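Local atomic coordinates of L-rhamnose mutarotase (Formosa agariphila, PDB entry 6HHN), a protein that catalyses the interconversion of the alpha and beta anomers of L-rhamnose, a step in the breakdown of the green-algal cell-wall polysaccharide ulvan. Residues Y29-L40 with I83-I94. Residues are numbered along the deposited sequence; the frame is centred on the assembly and turned at random.
Sequences YKERHDQLWPEL and IVKKWWDFMADI
Tyr29, a probable substrate-binding residue, meets the methyl of Met91, with its CD1 3.7 Å from Met91 CE. One turn on, Arg32 runs extended past the Met91 sulfur and grips Asp93 end-on: Arg32 NH1 lies 2.7 Å from Asp93 OD1, and NH2 donates to OD2. The first N-H...O angle of 172°, a similarly straight second bond and nearly coplanar flat groups mark a bidentate salt bridge, while Ile94 CD1 covers one guanidinium face. His33, the probable proton donor, receives the edge of Trp87 on one ring face, the planes standing at 90°; the Met91 methyl lies at the imidazole edge. A water hydrogen-bonds to His33 NE2 at 3.3 Å and accepts a weak bond from NE1 of Trp87, probably substrate-binding. Leu36 CD1 makes a CH-pi contact 3.6 Å from the centroid of the six-membered ring of Trp87. Trp37 offers its face to another edge of that indole, a T-shaped pair in which Trp37 CE2 is 3.6 Å from Trp87 CE3. Leu40 CD2 reaches the five-membered ring on the face that Leu36 covers; CG of Trp87 anti to its backbone N (chi1 -179°) carries the indole there, Met91 CG backing its opposite face. The contact joins helices 26-34 and 38-46 to helix 82-91; from the second subunit's strand 106-114, Phe112 meets His33 edge-to-face, consistent with the dimeric alpha/beta-barrel clan.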
loop_
_atom_site.group_PDB
_atom_site.type_symbol
_atom_site.label_atom_id
_atom_site.label_comp_id
_atom_site.label_asym_id
_atom_site.label_seq_id
_atom_site.Cartn_x
_atom_site.Cartn_y
_atom_site.Cartn_z
ATOM N N TYR A 29 -0.856 17.845 4.882
ATOM C CA TYR A 29 -0.234 16.564 5.194
ATOM C C TYR A 29 1.096 16.429 4.475
ATOM O O TYR A 29 2.120 16.063 5.075
ATOM C CB TYR A 29 -1.202 15.436 4.803
ATOM C CG TYR A 29 -0.706 14.071 5.206
ATOM C CD1 TYR A 29 -0.959 13.569 6.464
ATOM C CD2 TYR A 29 0.033 13.291 4.331
ATOM C CE1 TYR A 29 -0.479 12.347 6.850
ATOM C CE2 TYR A 29 0.504 12.069 4.709
ATOM C CZ TYR A 29 0.233 11.590 5.961
ATOM O OH TYR A 29 0.699 10.348 6.340
ATOM N N LYS A 30 1.103 16.735 3.176
ATOM C CA LYS A 30 2.317 16.581 2.389
ATOM C C LYS A 30 3.401 17.545 2.853
ATOM O O LYS A 30 4.572 17.158 2.988
ATOM C CB LYS A 30 2.005 16.787 0.909
ATOM C CG LYS A 30 3.224 16.636 0.018
ATOM C CD LYS A 30 2.851 16.102 -1.362
ATOM C CE LYS A 30 4.059 16.039 -2.289
ATOM N NZ LYS A 30 5.293 16.649 -1.697
ATOM N N GLU A 31 3.041 18.804 3.107
ATOM C CA GLU A 31 4.041 19.777 3.539
ATOM C C GLU A 31 4.646 19.393 4.887
ATOM O O GLU A 31 5.866 19.497 5.082
ATOM C CB GLU A 31 3.411 21.168 3.611
ATOM C CG GLU A 31 2.941 21.668 2.259
ATOM C CD GLU A 31 2.130 22.944 2.350
ATOM O OE1 GLU A 31 1.894 23.421 3.481
ATOM O OE2 GLU A 31 1.729 23.464 1.285
ATOM N N ARG A 32 3.812 18.946 5.834
ATOM C CA ARG A 32 4.345 18.551 7.136
ATOM C C ARG A 32 5.259 17.338 7.006
ATOM O O ARG A 32 6.267 17.236 7.724
ATOM C CB ARG A 32 3.202 18.294 8.117
ATOM C CG ARG A 32 2.419 19.539 8.498
ATOM C CD ARG A 32 1.333 19.276 9.547
ATOM N NE ARG A 32 0.313 20.339 9.557
ATOM C CZ ARG A 32 -0.754 20.365 10.361
ATOM N NH1 ARG A 32 -0.948 19.401 11.249
ATOM N NH2 ARG A 32 -1.634 21.360 10.272
ATOM N N HIS A 33 4.935 16.410 6.095
ATOM C CA HIS A 33 5.787 15.240 5.924
ATOM C C HIS A 33 7.068 15.565 5.173
ATOM O O HIS A 33 8.101 14.928 5.424
ATOM C CB HIS A 33 4.995 14.091 5.280
ATOM C CG HIS A 33 4.071 13.444 6.250
ATOM N ND1 HIS A 33 4.371 12.263 6.903
ATOM C CD2 HIS A 33 2.902 13.883 6.773
ATOM C CE1 HIS A 33 3.407 11.988 7.766
ATOM N NE2 HIS A 33 2.506 12.954 7.707
ATOM N N ASP A 34 7.033 16.553 4.277
ATOM C CA ASP A 34 8.262 17.035 3.660
ATOM C C ASP A 34 9.210 17.598 4.716
ATOM O O ASP A 34 10.430 17.625 4.507
ATOM C CB ASP A 34 7.952 18.133 2.634
ATOM C CG ASP A 34 7.310 17.603 1.350
ATOM O OD1 ASP A 34 7.280 16.372 1.122
ATOM O OD2 ASP A 34 6.836 18.444 0.560
ATOM N N GLN A 35 8.660 18.060 5.843
ATOM C CA GLN A 35 9.427 18.621 6.952
ATOM C C GLN A 35 9.423 17.705 8.175
ATOM O O GLN A 35 9.549 18.175 9.317
ATOM C CB GLN A 35 8.879 19.996 7.337
ATOM C CG GLN A 35 8.818 20.993 6.197
ATOM C CD GLN A 35 10.167 21.217 5.550
ATOM O OE1 GLN A 35 11.185 21.350 6.237
ATOM N NE2 GLN A 35 10.186 21.255 4.221
ATOM N N LEU A 36 9.287 16.398 7.952
ATOM C CA LEU A 36 9.269 15.439 9.049
ATOM C C LEU A 36 10.492 15.635 9.922
ATOM O O LEU A 36 11.608 15.783 9.423
ATOM C CB LEU A 36 9.280 14.015 8.493
ATOM C CG LEU A 36 9.237 12.883 9.529
ATOM C CD1 LEU A 36 7.853 12.810 10.136
ATOM C CD2 LEU A 36 9.625 11.557 8.932
ATOM N N TRP A 37 10.280 15.658 11.234
ATOM C CA TRP A 37 11.370 15.978 12.142
ATOM C C TRP A 37 12.497 14.966 11.993
ATOM O O TRP A 37 12.229 13.750 11.979
ATOM C CB TRP A 37 10.884 15.967 13.588
ATOM C CG TRP A 37 9.724 16.857 13.848
ATOM C CD1 TRP A 37 9.361 17.967 13.146
ATOM C CD2 TRP A 37 8.750 16.689 14.877
ATOM N NE1 TRP A 37 8.221 18.518 13.695
ATOM C CE2 TRP A 37 7.837 17.753 14.764
ATOM C CE3 TRP A 37 8.594 15.769 15.917
ATOM C CZ2 TRP A 37 6.738 17.885 15.615
ATOM C CZ3 TRP A 37 7.524 15.914 16.773
ATOM C CH2 TRP A 37 6.607 16.967 16.614
ATOM N N PRO A 38 13.746 15.397 11.918
ATOM C CA PRO A 38 14.849 14.433 11.875
ATOM C C PRO A 38 14.897 13.505 13.070
ATOM O O PRO A 38 15.341 12.349 12.939
ATOM C CB PRO A 38 16.097 15.317 11.765
ATOM C CG PRO A 38 15.713 16.641 12.183
ATOM C CD PRO A 38 14.216 16.794 11.918
ATOM N N GLU A 39 14.427 13.971 14.231
ATOM C CA GLU A 39 14.370 13.105 15.402
ATOM C C GLU A 39 13.485 11.894 15.140
ATOM O O GLU A 39 13.809 10.775 15.554
ATOM C CB GLU A 39 13.802 13.866 16.601
ATOM C CG GLU A 39 14.680 14.970 17.167
ATOM C CD GLU A 39 14.626 16.289 16.426
ATOM O OE1 GLU A 39 13.890 16.402 15.423
ATOM O OE2 GLU A 39 15.315 17.250 16.870
ATOM N N LEU A 40 12.343 12.106 14.477
ATOM C CA LEU A 40 11.417 11.020 14.204
ATOM C C LEU A 40 11.980 10.069 13.158
ATOM O O LEU A 40 11.848 8.847 13.286
ATOM C CB LEU A 40 10.062 11.607 13.792
ATOM C CG LEU A 40 8.932 10.605 13.533
ATOM C CD1 LEU A 40 8.744 9.692 14.737
ATOM C CD2 LEU A 40 7.660 11.358 13.221
ATOM N N ILE A 83 8.736 11.601 21.474
ATOM C CA ILE A 83 8.775 12.314 20.204
ATOM C C ILE A 83 7.645 11.857 19.292
ATOM O O ILE A 83 7.038 12.670 18.578
ATOM C CB ILE A 83 10.146 12.154 19.536
ATOM C CG1 ILE A 83 11.255 12.767 20.431
ATOM C CG2 ILE A 83 10.175 12.826 18.200
ATOM C CD1 ILE A 83 12.696 12.450 20.052
ATOM N N VAL A 84 7.360 10.550 19.272
ATOM C CA VAL A 84 6.226 10.045 18.495
ATOM C C VAL A 84 4.940 10.693 18.978
ATOM O O VAL A 84 4.102 11.123 18.177
ATOM C CB VAL A 84 6.174 8.509 18.580
ATOM C CG1 VAL A 84 4.870 7.991 17.991
ATOM C CG2 VAL A 84 7.389 7.902 17.885
ATOM N N LYS A 85 4.756 10.774 20.296
ATOM C CA LYS A 85 3.536 11.368 20.822
ATOM C C LYS A 85 3.442 12.843 20.457
ATOM O O LYS A 85 2.349 13.346 20.160
ATOM C CB LYS A 85 3.462 11.170 22.331
ATOM C CG LYS A 85 3.251 9.714 22.736
ATOM C CD LYS A 85 3.055 9.575 24.245
ATOM C CE LYS A 85 4.315 9.149 24.946
ATOM N NZ LYS A 85 4.105 9.064 26.416
ATOM N N LYS A 86 4.582 13.553 20.461
ATOM C CA LYS A 86 4.580 14.941 20.013
ATOM C C LYS A 86 4.206 15.057 18.544
ATOM O O LYS A 86 3.508 15.996 18.148
ATOM C CB LYS A 86 5.944 15.589 20.279
ATOM C CG LYS A 86 6.171 15.963 21.719
ATOM C CD LYS A 86 7.624 16.316 21.936
ATOM C CE LYS A 86 7.889 16.764 23.362
ATOM N NZ LYS A 86 7.265 18.084 23.626
ATOM N N TRP A 87 4.669 14.110 17.711
ATOM C CA TRP A 87 4.288 14.115 16.299
ATOM C C TRP A 87 2.781 13.888 16.142
ATOM O O TRP A 87 2.117 14.596 15.382
ATOM C CB TRP A 87 5.096 13.052 15.522
ATOM C CG TRP A 87 4.759 13.047 14.053
ATOM C CD1 TRP A 87 4.006 12.122 13.393
ATOM C CD2 TRP A 87 5.154 14.013 13.084
ATOM N NE1 TRP A 87 3.909 12.451 12.053
ATOM C CE2 TRP A 87 4.609 13.608 11.839
ATOM C CE3 TRP A 87 5.930 15.179 13.134
ATOM C CZ2 TRP A 87 4.797 14.340 10.668
ATOM C CZ3 TRP A 87 6.135 15.890 11.963
ATOM C CH2 TRP A 87 5.549 15.475 10.750
ATOM N N TRP A 88 2.233 12.935 16.874
ATOM C CA TRP A 88 0.787 12.732 16.846
ATOM C C TRP A 88 0.054 14.014 17.226
ATOM O O TRP A 88 -0.924 14.410 16.566
ATOM C CB TRP A 88 0.426 11.613 17.804
ATOM C CG TRP A 88 0.863 10.257 17.378
ATOM C CD1 TRP A 88 1.306 9.874 16.143
ATOM C CD2 TRP A 88 0.911 9.094 18.203
ATOM N NE1 TRP A 88 1.600 8.527 16.147
ATOM C CE2 TRP A 88 1.368 8.033 17.405
ATOM C CE3 TRP A 88 0.590 8.848 19.538
ATOM C CZ2 TRP A 88 1.522 6.747 17.905
ATOM C CZ3 TRP A 88 0.756 7.574 20.036
ATOM C CH2 TRP A 88 1.215 6.540 19.222
ATOM N N ASP A 89 0.483 14.671 18.306
ATOM C CA ASP A 89 -0.182 15.910 18.702
ATOM C C ASP A 89 -0.108 16.951 17.585
ATOM O O ASP A 89 -1.069 17.684 17.325
ATOM C CB ASP A 89 0.493 16.488 19.948
ATOM C CG ASP A 89 0.288 15.655 21.222
ATOM O OD1 ASP A 89 -0.589 14.774 21.274
ATOM O OD2 ASP A 89 1.035 15.904 22.205
ATOM N N PHE A 90 1.060 17.079 16.944
ATOM C CA PHE A 90 1.259 18.060 15.877
ATOM C C PHE A 90 0.348 17.807 14.687
ATOM O O PHE A 90 -0.102 18.762 14.040
ATOM C CB PHE A 90 2.737 17.992 15.495
ATOM C CG PHE A 90 3.154 18.861 14.358
ATOM C CD1 PHE A 90 3.143 20.230 14.450
ATOM C CD2 PHE A 90 3.662 18.284 13.197
ATOM C CE1 PHE A 90 3.569 21.028 13.404
ATOM C CE2 PHE A 90 4.105 19.066 12.156
ATOM C CZ PHE A 90 4.062 20.444 12.254
ATOM N N MET A 91 0.046 16.542 14.393
ATOM C CA MET A 91 -0.720 16.155 13.224
ATOM C C MET A 91 -2.219 16.029 13.489
ATOM O O MET A 91 -2.975 15.764 12.545
ATOM C CB MET A 91 -0.196 14.809 12.706
ATOM C CG MET A 91 1.213 14.868 12.125
ATOM S SD MET A 91 1.345 15.946 10.709
ATOM C CE MET A 91 0.155 15.169 9.632
ATOM N N ALA A 92 -2.673 16.190 14.727
ATOM C CA ALA A 92 -3.995 15.706 15.109
ATOM C C ALA A 92 -5.136 16.514 14.502
ATOM O O ALA A 92 -6.254 16.008 14.448
ATOM C CB ALA A 92 -4.119 15.716 16.632
ATOM N N ASP A 93 -4.870 17.733 14.044
ATOM C CA ASP A 93 -5.919 18.569 13.473
ATOM C C ASP A 93 -6.309 18.148 12.069
ATOM O O ASP A 93 -7.415 18.495 11.623
ATOM C CB ASP A 93 -5.481 20.039 13.443
ATOM C CG ASP A 93 -4.123 20.268 12.726
ATOM O OD1 ASP A 93 -3.250 19.368 12.704
ATOM O OD2 ASP A 93 -3.918 21.381 12.199
ATOM N N ILE A 94 -5.449 17.433 11.348
ATOM C CA ILE A 94 -5.733 17.091 9.954
ATOM C C ILE A 94 -5.909 15.606 9.724
ATOM O O ILE A 94 -6.226 15.211 8.597
ATOM C CB ILE A 94 -4.691 17.685 8.990
ATOM C CG1 ILE A 94 -3.330 17.047 9.213
ATOM C CG2 ILE A 94 -4.652 19.215 9.179
ATOM C CD1 ILE A 94 -2.263 17.606 8.282
HETATM O O HOH W 1 1.073 11.685 10.348
#